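Local coordinates for conserved hypothetical protein (Pseudomonas aeruginosa PAO1, PDB 1TE5) that is a predicted class-II glutamine amidotransferase, probably releasing ammonia from glutamine with an N-terminal nucleophile domain, at residues 35-49 / 64-78. Residues are numbered along the deposited sequence; the frame is centred on the assembly and turned at random.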
loop_
_atom_site.group_PDB
_atom_site.type_symbol
_atom_site.label_atom_id
_atom_site.label_comp_id
_atom_site.label_asym_id
_atom_site.label_seq_id
_atom_site.Cartn_x
_atom_site.Cartn_y
_atom_site.Cartn_z
ATOM N N GLY A 35 13.226 -11.309 2.992
ATOM C CA GLY A 35 12.060 -10.436 2.854
ATOM C C GLY A 35 11.744 -9.523 4.031
ATOM O O GLY A 35 11.972 -9.881 5.192
ATOM N N TRP A 36 11.216 -8.339 3.738
ATOM C CA TRP A 36 10.903 -7.371 4.786
ATOM C C TRP A 36 9.645 -6.567 4.474
ATOM O O TRP A 36 9.164 -6.562 3.346
ATOM C CB TRP A 36 12.086 -6.414 4.969
ATOM C CG TRP A 36 12.435 -5.696 3.709
ATOM C CD1 TRP A 36 13.158 -6.188 2.658
ATOM C CD2 TRP A 36 12.005 -4.385 3.321
ATOM N NE1 TRP A 36 13.198 -5.269 1.637
ATOM C CE2 TRP A 36 12.499 -4.154 2.015
ATOM C CE3 TRP A 36 11.249 -3.386 3.946
ATOM C CZ2 TRP A 36 12.255 -2.971 1.324
ATOM C CZ3 TRP A 36 11.009 -2.213 3.258
ATOM C CH2 TRP A 36 11.512 -2.015 1.958
ATOM N N GLY A 37 9.170 -5.818 5.458
ATOM C CA GLY A 37 7.986 -5.013 5.259
ATOM C C GLY A 37 7.859 -3.978 6.350
ATOM O O GLY A 37 8.095 -4.264 7.525
ATOM N N ILE A 38 7.512 -2.759 5.961
ATOM C CA ILE A 38 7.357 -1.667 6.906
ATOM C C ILE A 38 6.154 -0.824 6.517
ATOM O O ILE A 38 6.128 -0.219 5.444
ATOM C CB ILE A 38 8.604 -0.759 6.919
ATOM C CG1 ILE A 38 9.836 -1.568 7.329
ATOM C CG2 ILE A 38 8.395 0.410 7.870
ATOM C CD1 ILE A 38 11.142 -0.873 7.053
ATOM N N ALA A 39 5.144 -0.825 7.379
ATOM C CA ALA A 39 3.940 -0.046 7.163
ATOM C C ALA A 39 3.868 0.968 8.284
ATOM O O ALA A 39 4.292 0.692 9.398
ATOM C CB ALA A 39 2.724 -0.940 7.182
ATOM N N PHE A 40 3.433 2.177 7.963
ATOM C CA PHE A 40 3.293 3.216 8.967
ATOM C C PHE A 40 2.176 4.174 8.582
ATOM O O PHE A 40 1.748 4.203 7.429
ATOM C CB PHE A 40 4.619 3.946 9.224
ATOM C CG PHE A 40 5.192 4.628 8.023
ATOM C CD1 PHE A 40 4.964 5.988 7.802
ATOM C CD2 PHE A 40 5.993 3.923 7.127
ATOM C CE1 PHE A 40 5.530 6.647 6.701
ATOM C CE2 PHE A 40 6.564 4.561 6.025
ATOM C CZ PHE A 40 6.332 5.930 5.811
ATOM N N TYR A 41 1.686 4.939 9.551
ATOM C CA TYR A 41 0.585 5.851 9.299
ATOM C C TYR A 41 0.905 7.328 9.251
ATOM O O TYR A 41 1.788 7.810 9.938
ATOM C CB TYR A 41 -0.516 5.606 10.321
ATOM C CG TYR A 41 -1.066 4.210 10.257
ATOM C CD1 TYR A 41 -0.361 3.138 10.803
ATOM C CD2 TYR A 41 -2.288 3.957 9.649
ATOM C CE1 TYR A 41 -0.859 1.846 10.743
ATOM C CE2 TYR A 41 -2.798 2.672 9.582
ATOM C CZ TYR A 41 -2.083 1.623 10.130
ATOM O OH TYR A 41 -2.594 0.355 10.058
ATOM N N GLU A 42 0.129 8.044 8.449
ATOM C CA GLU A 42 0.240 9.482 8.273
ATOM C C GLU A 42 -1.185 10.019 8.346
ATOM O O GLU A 42 -1.824 10.387 7.355
ATOM C CB GLU A 42 0.791 9.765 6.879
ATOM C CG GLU A 42 1.741 10.935 6.784
ATOM C CD GLU A 42 2.605 10.868 5.531
ATOM O OE1 GLU A 42 3.591 10.096 5.528
ATOM O OE2 GLU A 42 2.297 11.587 4.555
ATOM N N GLY A 43 -1.694 10.001 9.576
ATOM C CA GLY A 43 -3.077 10.362 9.810
ATOM C C GLY A 43 -3.825 9.028 9.726
ATOM O O GLY A 43 -3.430 8.077 10.414
ATOM N N ARG A 44 -4.878 8.944 8.918
ATOM C CA ARG A 44 -5.588 7.680 8.753
ATOM C C ARG A 44 -4.991 6.902 7.594
ATOM O O ARG A 44 -5.237 5.707 7.454
ATOM C CB ARG A 44 -7.087 7.900 8.543
ATOM C CG ARG A 44 -7.798 8.254 9.834
ATOM C CD ARG A 44 -9.247 8.639 9.625
ATOM N NE ARG A 44 -9.699 9.492 10.721
ATOM C CZ ARG A 44 -10.826 9.323 11.401
ATOM N NH1 ARG A 44 -11.124 10.164 12.381
ATOM N NH2 ARG A 44 -11.657 8.330 11.097
ATOM N N GLY A 45 -4.219 7.595 6.764
ATOM C CA GLY A 45 -3.569 6.966 5.628
ATOM C C GLY A 45 -2.401 6.089 6.048
ATOM O O GLY A 45 -1.801 6.314 7.089
ATOM N N VAL A 46 -2.072 5.093 5.232
ATOM C CA VAL A 46 -0.976 4.176 5.542
ATOM C C VAL A 46 -0.012 4.015 4.369
ATOM O O VAL A 46 -0.422 4.010 3.205
ATOM C CB VAL A 46 -1.518 2.776 5.967
ATOM C CG1 VAL A 46 -2.414 2.206 4.902
ATOM C CG2 VAL A 46 -0.382 1.814 6.221
ATOM N N ARG A 47 1.279 3.957 4.675
ATOM C CA ARG A 47 2.303 3.758 3.651
ATOM C C ARG A 47 2.889 2.362 3.823
ATOM O O ARG A 47 3.148 1.927 4.936
ATOM C CB ARG A 47 3.411 4.802 3.769
ATOM C CG ARG A 47 2.959 6.216 3.492
ATOM C CD ARG A 47 4.147 7.133 3.374
ATOM N NE ARG A 47 3.768 8.535 3.233
ATOM C CZ ARG A 47 3.567 9.154 2.074
ATOM N NH1 ARG A 47 3.229 10.434 2.063
ATOM N NH2 ARG A 47 3.702 8.495 0.927
ATOM N N LEU A 48 3.095 1.659 2.720
ATOM C CA LEU A 48 3.635 0.311 2.779
ATOM C C LEU A 48 4.799 0.099 1.812
ATOM O O LEU A 48 4.684 0.357 0.608
ATOM C CB LEU A 48 2.533 -0.709 2.482
ATOM C CG LEU A 48 2.921 -2.193 2.464
ATOM C CD1 LEU A 48 3.360 -2.657 3.853
ATOM C CD2 LEU A 48 1.746 -3.007 1.967
ATOM N N PHE A 49 5.919 -0.362 2.358
ATOM C CA PHE A 49 7.115 -0.651 1.580
ATOM C C PHE A 49 7.465 -2.075 1.977
ATOM O O PHE A 49 7.659 -2.360 3.162
ATOM C CB PHE A 49 8.268 0.273 1.974
ATOM C CG PHE A 49 7.948 1.742 1.880
ATOM C CD1 PHE A 49 7.471 2.440 2.990
ATOM C CD2 PHE A 49 8.140 2.437 0.685
ATOM C CE1 PHE A 49 7.191 3.805 2.913
ATOM C CE2 PHE A 49 7.861 3.806 0.599
ATOM C CZ PHE A 49 7.385 4.487 1.722
ATOM N N VAL A 64 12.409 2.979 1.240
ATOM C CA VAL A 64 12.181 3.121 2.686
ATOM C C VAL A 64 13.253 3.970 3.341
ATOM O O VAL A 64 12.977 4.703 4.296
ATOM C CB VAL A 64 12.207 1.785 3.446
ATOM C CG1 VAL A 64 10.831 1.204 3.533
ATOM C CG2 VAL A 64 13.192 0.834 2.817
ATOM N N GLN A 65 14.485 3.809 2.868
ATOM C CA GLN A 65 15.617 4.547 3.405
ATOM C C GLN A 65 15.667 6.015 3.011
ATOM O O GLN A 65 16.146 6.835 3.795
ATOM C CB GLN A 65 16.922 3.864 3.017
ATOM C CG GLN A 65 17.031 2.449 3.527
ATOM C CD GLN A 65 18.427 1.892 3.388
ATOM O OE1 GLN A 65 19.372 2.357 4.038
ATOM N NE2 GLN A 65 18.573 0.904 2.517
ATOM N N ARG A 66 15.204 6.354 1.807
ATOM C CA ARG A 66 15.229 7.750 1.362
ATOM C C ARG A 66 14.027 8.606 1.791
ATOM O O ARG A 66 14.072 9.840 1.748
ATOM C CB ARG A 66 15.477 7.840 -0.154
ATOM C CG ARG A 66 14.499 7.091 -1.030
ATOM C CD ARG A 66 14.966 7.051 -2.493
ATOM N NE ARG A 66 14.885 8.352 -3.159
ATOM C CZ ARG A 66 14.663 8.524 -4.463
ATOM N NH1 ARG A 66 14.605 9.749 -4.975
ATOM N NH2 ARG A 66 14.495 7.476 -5.264
ATOM N N PHE A 67 12.966 7.941 2.231
ATOM C CA PHE A 67 11.747 8.616 2.661
ATOM C C PHE A 67 11.831 9.116 4.103
ATOM O O PHE A 67 12.090 8.340 5.018
ATOM C CB PHE A 67 10.550 7.656 2.523
ATOM C CG PHE A 67 9.219 8.278 2.870
ATOM C CD1 PHE A 67 8.452 8.905 1.898
ATOM C CD2 PHE A 67 8.739 8.252 4.173
ATOM C CE1 PHE A 67 7.230 9.499 2.219
ATOM C CE2 PHE A 67 7.521 8.841 4.501
ATOM C CZ PHE A 67 6.768 9.467 3.522
ATOM N N PRO A 68 11.663 10.432 4.321
ATOM C CA PRO A 68 11.720 10.932 5.700
ATOM C C PRO A 68 10.439 10.473 6.397
ATOM O O PRO A 68 9.375 11.031 6.170
ATOM C CB PRO A 68 11.739 12.454 5.513
ATOM C CG PRO A 68 12.363 12.628 4.168
ATOM C CD PRO A 68 11.682 11.547 3.364
ATOM N N ILE A 69 10.540 9.379 7.138
ATOM C CA ILE A 69 9.411 8.807 7.855
ATOM C C ILE A 69 9.164 9.510 9.190
ATOM O O ILE A 69 10.104 9.847 9.916
ATOM C CB ILE A 69 9.633 7.298 8.121
ATOM C CG1 ILE A 69 9.856 6.545 6.807
ATOM C CG2 ILE A 69 8.450 6.718 8.880
ATOM C CD1 ILE A 69 10.080 5.058 6.981
ATOM N N LYS A 70 7.893 9.722 9.511
ATOM C CA LYS A 70 7.509 10.372 10.757
ATOM C C LYS A 70 6.056 10.008 11.072
ATOM O O LYS A 70 5.129 10.603 10.521
ATOM C CB LYS A 70 7.667 11.884 10.621
ATOM C CG LYS A 70 7.645 12.633 11.936
ATOM C CD LYS A 70 7.527 14.136 11.732
ATOM C CE LYS A 70 8.783 14.746 11.117
ATOM N NZ LYS A 70 9.933 14.782 12.068
ATOM N N SER A 71 5.865 9.031 11.953
ATOM C CA SER A 71 4.526 8.584 12.328
ATOM C C SER A 71 4.360 8.189 13.792
ATOM O O SER A 71 5.309 8.225 14.579
ATOM C CB SER A 71 4.085 7.422 11.443
ATOM O OG SER A 71 5.051 6.396 11.426
ATOM N N GLU A 72 3.115 7.888 14.159
ATOM C CA GLU A 72 2.777 7.476 15.517
ATOM C C GLU A 72 2.605 5.972 15.599
ATOM O O GLU A 72 2.679 5.404 16.682
ATOM C CB GLU A 72 1.483 8.144 15.978
ATOM C CG GLU A 72 1.537 9.658 15.986
ATOM C CD GLU A 72 0.313 10.289 16.632
ATOM O OE1 GLU A 72 0.488 11.210 17.446
ATOM O OE2 GLU A 72 -0.822 9.873 16.332
ATOM N N THR A 73 2.400 5.328 14.452
ATOM C CA THR A 73 2.192 3.882 14.400
ATOM C C THR A 73 2.978 3.216 13.269
ATOM O O THR A 73 2.766 3.498 12.085
ATOM C CB THR A 73 0.690 3.535 14.226
ATOM O OG1 THR A 73 -0.083 4.276 15.179
ATOM C CG2 THR A 73 0.450 2.044 14.433
ATOM N N VAL A 74 3.852 2.293 13.651
ATOM C CA VAL A 74 4.680 1.572 12.700
ATOM C C VAL A 74 4.620 0.083 12.971
ATOM O O VAL A 74 4.743 -0.342 14.110
ATOM C CB VAL A 74 6.149 2.018 12.819
ATOM C CG1 VAL A 74 7.037 1.183 11.894
ATOM C CG2 VAL A 74 6.274 3.499 12.509
ATOM N N ILE A 75 4.356 -0.695 11.930
ATOM C CA ILE A 75 4.313 -2.147 12.030
ATOM C C ILE A 75 5.199 -2.679 10.910
ATOM O O ILE A 75 5.041 -2.295 9.751
ATOM C CB ILE A 75 2.878 -2.737 11.862
ATOM C CG1 ILE A 75 2.058 -2.545 13.135
ATOM C CG2 ILE A 75 2.946 -4.227 11.558
ATOM C CD1 ILE A 75 0.753 -3.297 13.119
ATOM N N GLY A 76 6.109 -3.580 11.256
ATOM C CA GLY A 76 6.995 -4.138 10.257
ATOM C C GLY A 76 7.417 -5.555 10.578
ATOM O O GLY A 76 7.250 -6.031 11.713
ATOM N N HIS A 77 7.926 -6.245 9.565
ATOM C CA HIS A 77 8.393 -7.617 9.716
ATOM C C HIS A 77 9.636 -7.777 8.851
ATOM O O HIS A 77 9.566 -7.744 7.625
ATOM C CB HIS A 77 7.351 -8.609 9.232
ATOM C CG HIS A 77 7.566 -10.041 9.625
ATOM N ND1 HIS A 77 8.796 -10.523 10.017
ATOM C CD2 HIS A 77 6.714 -11.092 9.684
ATOM C CE1 HIS A 77 8.692 -11.810 10.302
ATOM N NE2 HIS A 77 7.439 -12.179 10.108
ATOM N N ILE A 78 10.782 -7.921 9.504
ATOM C CA ILE A 78 12.058 -8.065 8.806
ATOM C C ILE A 78 12.512 -9.526 8.824
ATOM O O ILE A 78 12.136 -10.291 9.716
ATOM C CB ILE A 78 13.134 -7.173 9.475
ATOM C CG1 ILE A 78 12.588 -5.758 9.694
ATOM C CG2 ILE A 78 14.404 -7.124 8.629
ATOM C CD1 ILE A 78 12.122 -5.055 8.441
HETATM O O HOH W 1 0.812 8.338 12.544
HETATM O O HOH W 2 5.858 10.711 7.485
#
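Glu42 OE1 is gripped twice: Arg47 NE donates to it at 2.8 Å, almost straight but from above the carboxylate plane, and a water donates to both this oxygen and Lys70 O, joining the hairpin 35-49 to segment 64-78. Arg47 NH1 donates to OE2, so the salt bridge is side-on and bidentate, which helps fix the rotation of the guanidinium; Phe67 CZ lies over one face of that group, toward its rim and 3.2 Å from Arg47 NE, with the two planes inclined at 48°. Arginine suits this place because NH1 and NH2 also bond to backbone carbonyls of Asp51 and Gln50 of the second subunit.

Phe40 has CG between its backbone N and carbonyl carbon (chi1 60°), laying the ring between Arg47 CB on one face and Ile69 on the other; Ile69 CG2 makes a CH-pi contact 3.6 Å from the ring centroid. Phe67 CE2 meets its edge at Phe40 CZ, 3.4 Å away, and Phe49 completes the aromatic cluster. Farther along, the Val64 methyls meet the Trp36 ring, CG2 coming obliquely to CH2.

Strands 35-42 and 73-78 run antiparallel at 176°. Ala39 and Ile75 form a hydrogen-bonded pair, Ala39 N reaching Ile75 O at 2.8 Å. Gly76, opposite Ile38, lacks a side chain that would strike Gly37 O. These are adjacent inner strands of an antiparallel sheet, consistent with the layered Ntn-hydrolase fold of class-II glutamine amidotransferases.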